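Local coordinates for protein putative glucarate dehydratase (Pseudomonas fluorescens, PDB 4IT1) that probably dehydrates D-glucarate to 5-dehydro-4-deoxy-D-glucarate with the aid of magnesium, as a member of the mandelate racemase/muconate lactonizing enzyme family, at residues 44-49 with 429-434; 176-181 with 433-438. One frame throughout, in Å; residues are numbered along the deposited sequence.

Contact 1 (44-49 with 429-434)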
loop_
_atom_site.group_PDB
_atom_site.type_symbol
_atom_site.label_atom_id
_atom_site.label_comp_id
_atom_site.label_asym_id
_atom_site.label_seq_id
_atom_site.Cartn_x
_atom_site.Cartn_y
_atom_site.Cartn_z
ATOM N N SER A 44 24.346 9.291 21.120
ATOM C CA SER A 44 25.616 9.248 20.401
ATOM C C SER A 44 26.612 10.346 20.795
ATOM O O SER A 44 27.829 10.136 20.755
ATOM C CB SER A 44 25.343 9.342 18.899
ATOM O OG SER A 44 24.668 8.186 18.439
ATOM N N GLY A 45 26.097 11.517 21.152
ATOM C CA GLY A 45 26.945 12.626 21.572
ATOM C C GLY A 45 26.218 13.955 21.607
ATOM O O GLY A 45 25.389 14.190 22.492
ATOM N N ILE A 46 26.533 14.821 20.642
ATOM C CA ILE A 46 25.989 16.176 20.594
ATOM C C ILE A 46 26.018 16.731 19.180
ATOM O O ILE A 46 26.948 16.471 18.413
ATOM C CB ILE A 46 26.745 17.151 21.532
ATOM C CG1 ILE A 46 25.963 18.470 21.671
ATOM C CG2 ILE A 46 28.164 17.402 21.026
ATOM C CD1 ILE A 46 26.391 19.342 22.830
ATOM N N HIS A 47 24.991 17.511 18.857
ATOM C CA HIS A 47 24.868 18.138 17.553
ATOM C C HIS A 47 26.001 19.117 17.273
ATOM O O HIS A 47 26.543 19.756 18.186
ATOM C CB HIS A 47 23.524 18.862 17.446
ATOM C CG HIS A 47 22.362 17.953 17.195
ATOM N ND1 HIS A 47 21.434 18.189 16.201
ATOM C CD2 HIS A 47 21.979 16.803 17.801
ATOM C CE1 HIS A 47 20.525 17.231 16.215
ATOM N NE2 HIS A 47 20.835 16.376 17.173
ATOM N N GLU A 48 26.347 19.209 15.997
ATOM C CA GLU A 48 27.256 20.220 15.489
ATOM C C GLU A 48 26.511 21.560 15.367
ATOM O O GLU A 48 25.286 21.573 15.207
ATOM C CB GLU A 48 27.781 19.767 14.131
ATOM C CG GLU A 48 28.813 18.656 14.240
ATOM C CD GLU A 48 28.899 17.821 12.985
ATOM O OE1 GLU A 48 29.825 18.058 12.185
ATOM O OE2 GLU A 48 28.037 16.936 12.793
ATOM N N PRO A 49 27.242 22.692 15.437
ATOM C CA PRO A 49 26.585 23.997 15.292
ATOM C C PRO A 49 25.843 24.163 13.964
ATOM O O PRO A 49 25.044 25.094 13.825
ATOM C CB PRO A 49 27.744 24.995 15.400
ATOM C CG PRO A 49 28.968 24.199 15.082
ATOM C CD PRO A 49 28.694 22.835 15.638
ATOM N N VAL A 429 29.429 12.134 17.213
ATOM C CA VAL A 429 30.452 11.448 17.999
ATOM C C VAL A 429 31.758 12.246 17.997
ATOM O O VAL A 429 32.297 12.538 19.066
ATOM C CB VAL A 429 30.710 9.998 17.517
ATOM C CG1 VAL A 429 31.652 9.284 18.477
ATOM C CG2 VAL A 429 29.409 9.223 17.386
ATOM N N ARG A 430 32.264 12.590 16.809
ATOM C CA ARG A 430 33.425 13.483 16.730
ATOM C C ARG A 430 33.149 14.776 17.493
ATOM O O ARG A 430 33.974 15.229 18.294
ATOM C CB ARG A 430 33.799 13.801 15.282
ATOM C CG ARG A 430 35.174 14.452 15.166
ATOM C CD ARG A 430 35.803 14.298 13.783
ATOM N NE ARG A 430 36.006 12.900 13.361
ATOM C CZ ARG A 430 36.781 12.011 13.985
ATOM N NH1 ARG A 430 36.888 10.781 13.507
ATOM N NH2 ARG A 430 37.432 12.330 15.100
ATOM N N GLN A 431 31.966 15.345 17.263
ATOM C CA GLN A 431 31.598 16.603 17.890
ATOM C C GLN A 431 31.669 16.509 19.403
ATOM O O GLN A 431 32.227 17.395 20.042
ATOM C CB GLN A 431 30.215 17.068 17.418
ATOM C CG GLN A 431 29.832 18.480 17.856
ATOM C CD GLN A 431 30.778 19.557 17.337
ATOM O OE1 GLN A 431 31.321 19.465 16.230
ATOM N NE2 GLN A 431 30.973 20.593 18.140
ATOM N N MET A 432 31.140 15.429 19.982
ATOM C CA MET A 432 31.227 15.259 21.439
ATOM C C MET A 432 32.676 15.156 21.918
ATOM O O MET A 432 32.974 15.504 23.070
ATOM C CB MET A 432 30.391 14.066 21.932
ATOM C CG MET A 432 30.363 13.871 23.449
ATOM S SD MET A 432 29.791 15.269 24.466
ATOM C CE MET A 432 28.029 15.044 24.365
ATOM N N GLN A 433 33.573 14.693 21.038
ATOM C CA GLN A 433 34.976 14.485 21.413
ATOM C C GLN A 433 35.697 15.806 21.716
ATOM O O GLN A 433 36.735 15.814 22.375
ATOM C CB GLN A 433 35.723 13.633 20.366
ATOM C CG GLN A 433 35.504 12.133 20.563
ATOM C CD GLN A 433 35.946 11.254 19.398
ATOM O OE1 GLN A 433 36.440 11.728 18.375
ATOM N NE2 GLN A 433 35.749 9.949 19.554
ATOM N N ARG A 434 35.117 16.918 21.269
ATOM C CA ARG A 434 35.669 18.244 21.554
ATOM C C ARG A 434 35.415 18.694 22.992
ATOM O O ARG A 434 36.119 19.565 23.507
ATOM C CB ARG A 434 35.162 19.269 20.548
ATOM C CG ARG A 434 35.568 18.975 19.110
ATOM C CD ARG A 434 34.499 19.465 18.158
ATOM N NE ARG A 434 35.054 20.118 16.975
ATOM C CZ ARG A 434 35.218 21.434 16.842
ATOM N NH1 ARG A 434 34.875 22.264 17.822
ATOM N NH2 ARG A 434 35.733 21.926 15.722
HETATM O O HOH W 1 28.522 21.222 19.992
#
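Gly45 and Met432 bring the backbones closest, their CA atoms 5.0 Å apart, where the irregular loop 44-49 runs past the C-terminal helix 428-433; Glu48 CA and Gln431 CA stand 6.1 Å apart. Lacking a side chain, Gly45 lets Met432 settle on its backbone, and the bent thioether chain of Met432 curls back to place CE 3.3 Å from Gly45 O and beside Ile46 CB. Ile46 CG2 lies over the helix backbone, 3.7 Å from both Met432 N and Gln431 CG. The loop joins strands 25-36 and 50-60 of the N-terminal domain; in this family such a loop overhangs the barrel's active site, and here His47 NE2 hydrogen-bonds a bound tartrate while its ND1 is held by Asp37. His47 CB is directed away from the helix, but His47 O meets Gln431 CG at 3.5 Å. Gln431 CB points to the loop; with chi1 at -171° CG stays trans to the backbone N, and the bend at chi2 lays the amide beside Glu48, OE1 3.3 Å from Glu48 CG. A water accepts a hydrogen bond from Gln431 NE2 (3.1 Å) and donates one to His47 O, bridging the segments. The carboxylate of Glu48 turns elsewhere, OE2 accepting from Asp427 N.

Contact 2 (176-181 with 433-438)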
loop_
_atom_site.group_PDB
_atom_site.type_symbol
_atom_site.label_atom_id
_atom_site.label_comp_id
_atom_site.label_asym_id
_atom_site.label_seq_id
_atom_site.Cartn_x
_atom_site.Cartn_y
_atom_site.Cartn_z
ATOM N N GLN A 176 25.787 26.644 25.085
ATOM C CA GLN A 176 26.423 27.063 23.838
ATOM C C GLN A 176 27.330 25.986 23.253
ATOM O O GLN A 176 27.866 25.142 23.980
ATOM C CB GLN A 176 27.243 28.341 24.064
ATOM C CG GLN A 176 28.233 28.244 25.217
ATOM C CD GLN A 176 29.247 29.373 25.233
ATOM O OE1 GLN A 176 29.327 30.129 26.202
ATOM N NE2 GLN A 176 30.035 29.489 24.164
ATOM N N HIS A 177 27.498 26.037 21.935
ATOM C CA HIS A 177 28.531 25.283 21.240
ATOM C C HIS A 177 29.921 25.749 21.677
ATOM O O HIS A 177 30.175 26.954 21.792
ATOM C CB HIS A 177 28.391 25.463 19.731
ATOM C CG HIS A 177 27.173 24.811 19.152
ATOM N ND1 HIS A 177 27.051 23.444 19.020
ATOM C CD2 HIS A 177 26.032 25.340 18.653
ATOM C CE1 HIS A 177 25.884 23.159 18.471
ATOM N NE2 HIS A 177 25.246 24.292 18.238
ATOM N N VAL A 178 30.809 24.789 21.927
ATOM C CA VAL A 178 32.226 25.064 22.164
ATOM C C VAL A 178 32.795 25.854 20.980
ATOM O O VAL A 178 32.467 25.567 19.818
ATOM C CB VAL A 178 33.020 23.748 22.389
ATOM C CG1 VAL A 178 33.319 23.034 21.069
ATOM C CG2 VAL A 178 34.298 24.008 23.179
ATOM N N ASP A 179 33.622 26.858 21.282
ATOM C CA ASP A 179 34.196 27.747 20.258
ATOM C C ASP A 179 33.194 28.014 19.135
ATOM O O ASP A 179 33.446 27.695 17.966
ATOM C CB ASP A 179 35.505 27.167 19.699
ATOM C CG ASP A 179 36.542 26.895 20.787
ATOM O OD1 ASP A 179 36.388 27.387 21.929
ATOM O OD2 ASP A 179 37.519 26.177 20.494
ATOM N N SER A 180 32.054 28.590 19.517
ATOM C CA SER A 180 30.919 28.804 18.618
ATOM C C SER A 180 31.213 29.879 17.574
ATOM O O SER A 180 31.781 30.924 17.914
ATOM C CB SER A 180 29.677 29.188 19.427
ATOM O OG SER A 180 28.519 29.225 18.608
ATOM N N PRO A 181 30.827 29.626 16.302
ATOM C CA PRO A 181 31.046 30.569 15.201
ATOM C C PRO A 181 29.888 31.574 15.001
ATOM O O PRO A 181 29.766 32.166 13.919
ATOM C CB PRO A 181 31.174 29.642 13.986
ATOM C CG PRO A 181 30.318 28.464 14.321
ATOM C CD PRO A 181 30.166 28.395 15.824
ATOM N N GLN A 433 33.573 14.693 21.038
ATOM C CA GLN A 433 34.976 14.485 21.413
ATOM C C GLN A 433 35.697 15.806 21.716
ATOM O O GLN A 433 36.735 15.814 22.375
ATOM C CB GLN A 433 35.723 13.633 20.366
ATOM C CG GLN A 433 35.504 12.133 20.563
ATOM C CD GLN A 433 35.946 11.254 19.398
ATOM O OE1 GLN A 433 36.440 11.728 18.375
ATOM N NE2 GLN A 433 35.749 9.949 19.554
ATOM N N ARG A 434 35.117 16.918 21.269
ATOM C CA ARG A 434 35.669 18.244 21.554
ATOM C C ARG A 434 35.415 18.694 22.992
ATOM O O ARG A 434 36.119 19.565 23.507
ATOM C CB ARG A 434 35.162 19.269 20.548
ATOM C CG ARG A 434 35.568 18.975 19.110
ATOM C CD ARG A 434 34.499 19.465 18.158
ATOM N NE ARG A 434 35.054 20.118 16.975
ATOM C CZ ARG A 434 35.218 21.434 16.842
ATOM N NH1 ARG A 434 34.875 22.264 17.822
ATOM N NH2 ARG A 434 35.733 21.926 15.722
ATOM N N TYR A 435 34.432 18.084 23.647
ATOM C CA TYR A 435 34.125 18.397 25.050
ATOM C C TYR A 435 34.721 17.341 25.964
ATOM O O TYR A 435 35.223 17.648 27.047
ATOM C CB TYR A 435 32.608 18.451 25.294
ATOM C CG TYR A 435 31.829 19.396 24.404
ATOM C CD1 TYR A 435 31.507 19.047 23.089
ATOM C CD2 TYR A 435 31.383 20.631 24.887
ATOM C CE1 TYR A 435 30.786 19.905 22.275
ATOM C CE2 TYR A 435 30.661 21.499 24.078
ATOM C CZ TYR A 435 30.362 21.132 22.778
ATOM O OH TYR A 435 29.638 21.990 21.977
ATOM N N LYS A 436 34.622 16.084 25.535
ATOM C CA LYS A 436 35.132 14.966 26.315
ATOM C C LYS A 436 36.045 14.185 25.380
ATOM O O LYS A 436 35.565 13.429 24.532
ATOM C CB LYS A 436 33.989 14.092 26.849
ATOM C CG LYS A 436 32.800 14.862 27.419
ATOM C CD LYS A 436 31.757 13.949 28.051
ATOM C CE LYS A 436 30.416 14.663 28.163
ATOM N NZ LYS A 436 29.524 14.076 29.203
ATOM N N PRO A 437 37.370 14.386 25.510
ATOM C CA PRO A 437 38.316 13.805 24.546
ATOM C C PRO A 437 38.258 12.272 24.495
ATOM O O PRO A 437 38.424 11.704 23.421
ATOM C CB PRO A 437 39.686 14.307 25.033
ATOM C CG PRO A 437 39.481 14.643 26.478
ATOM C CD PRO A 437 38.058 15.123 26.589
ATOM N N ASP A 438 37.981 11.634 25.634
ATOM C CA ASP A 438 37.873 10.167 25.727
ATOM C C ASP A 438 36.511 9.553 25.310
ATOM O O ASP A 438 36.244 8.389 25.619
ATOM C CB ASP A 438 38.222 9.709 27.144
ATOM C CG ASP A 438 39.628 10.147 27.587
ATOM O OD1 ASP A 438 40.621 9.906 26.852
ATOM O OD2 ASP A 438 39.741 10.724 28.694
HETATM O O HOH W 1 28.522 21.222 19.992
#
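The Tyr435 ring meets Val178 obliquely, Val178 CB lying 3.7 Å from Tyr435 CE2 and equally near CZ, while a water sits at the ring edge, in plane, by the hydroxyl. The same water is in the plane of the His177 imidazole, at the edge 2.8 Å from ND1; its 2.4 Å separation from Tyr435 OH is too short for an ordinary hydrogen bond, which leaves that leg doubtful. The Arg434 guanidinium likewise uses its edge, with Val178 CG1 in plane 3.7 Å from NH1. The firm polar link is direct: Val178 N donates to Tyr435 OH over 3.0 Å, nearly straight at 173°, tying the backbone of one loop to the phenol of the other. The side chains of Val178 and Tyr435 extend to meet from facing loops; chi1 of 79° sets Val178 CG1 between its backbone N and carbonyl carbon, against the arginine. Asp179 OD2, 5.4 Å from Arg434 NH1, is too far for a salt bridge, though the opposite charges may still attract. Outside the segments, the Tyr435 ring meets that of Tyr174 at an inclination of about 40°, and His177 NE2 is bonded to Asp37 O. This surface contact joins the loop leaving strand 163-170, at the C-terminal end of the barrel strands, to the turn after helix 428-433, away from the annotated metal and catalytic sites of this enolase-superfamily barrel.

Contacts 1 and 2 have centres about 7 Å apart and share Gln433 and Arg434. Along the chain come the N-terminal-domain loop 44-49, the barrel loop 176-181, and finally 429-438, the last helix and its following turn, on which both contacts end. The two also touch directly: His177 NE2 packs 3.2 Å from Pro49 CA, and Tyr435 CE1 lies 3.8 Å from Ile46 CG2. One water belongs to both. The C-terminal segment thus gathers loops from the N-terminal domain and the barrel on one side of the chain's centre. Contact 1 reaches toward the tartrate-occupied pocket through His47, whereas contact 2 lies farther out, at the surface.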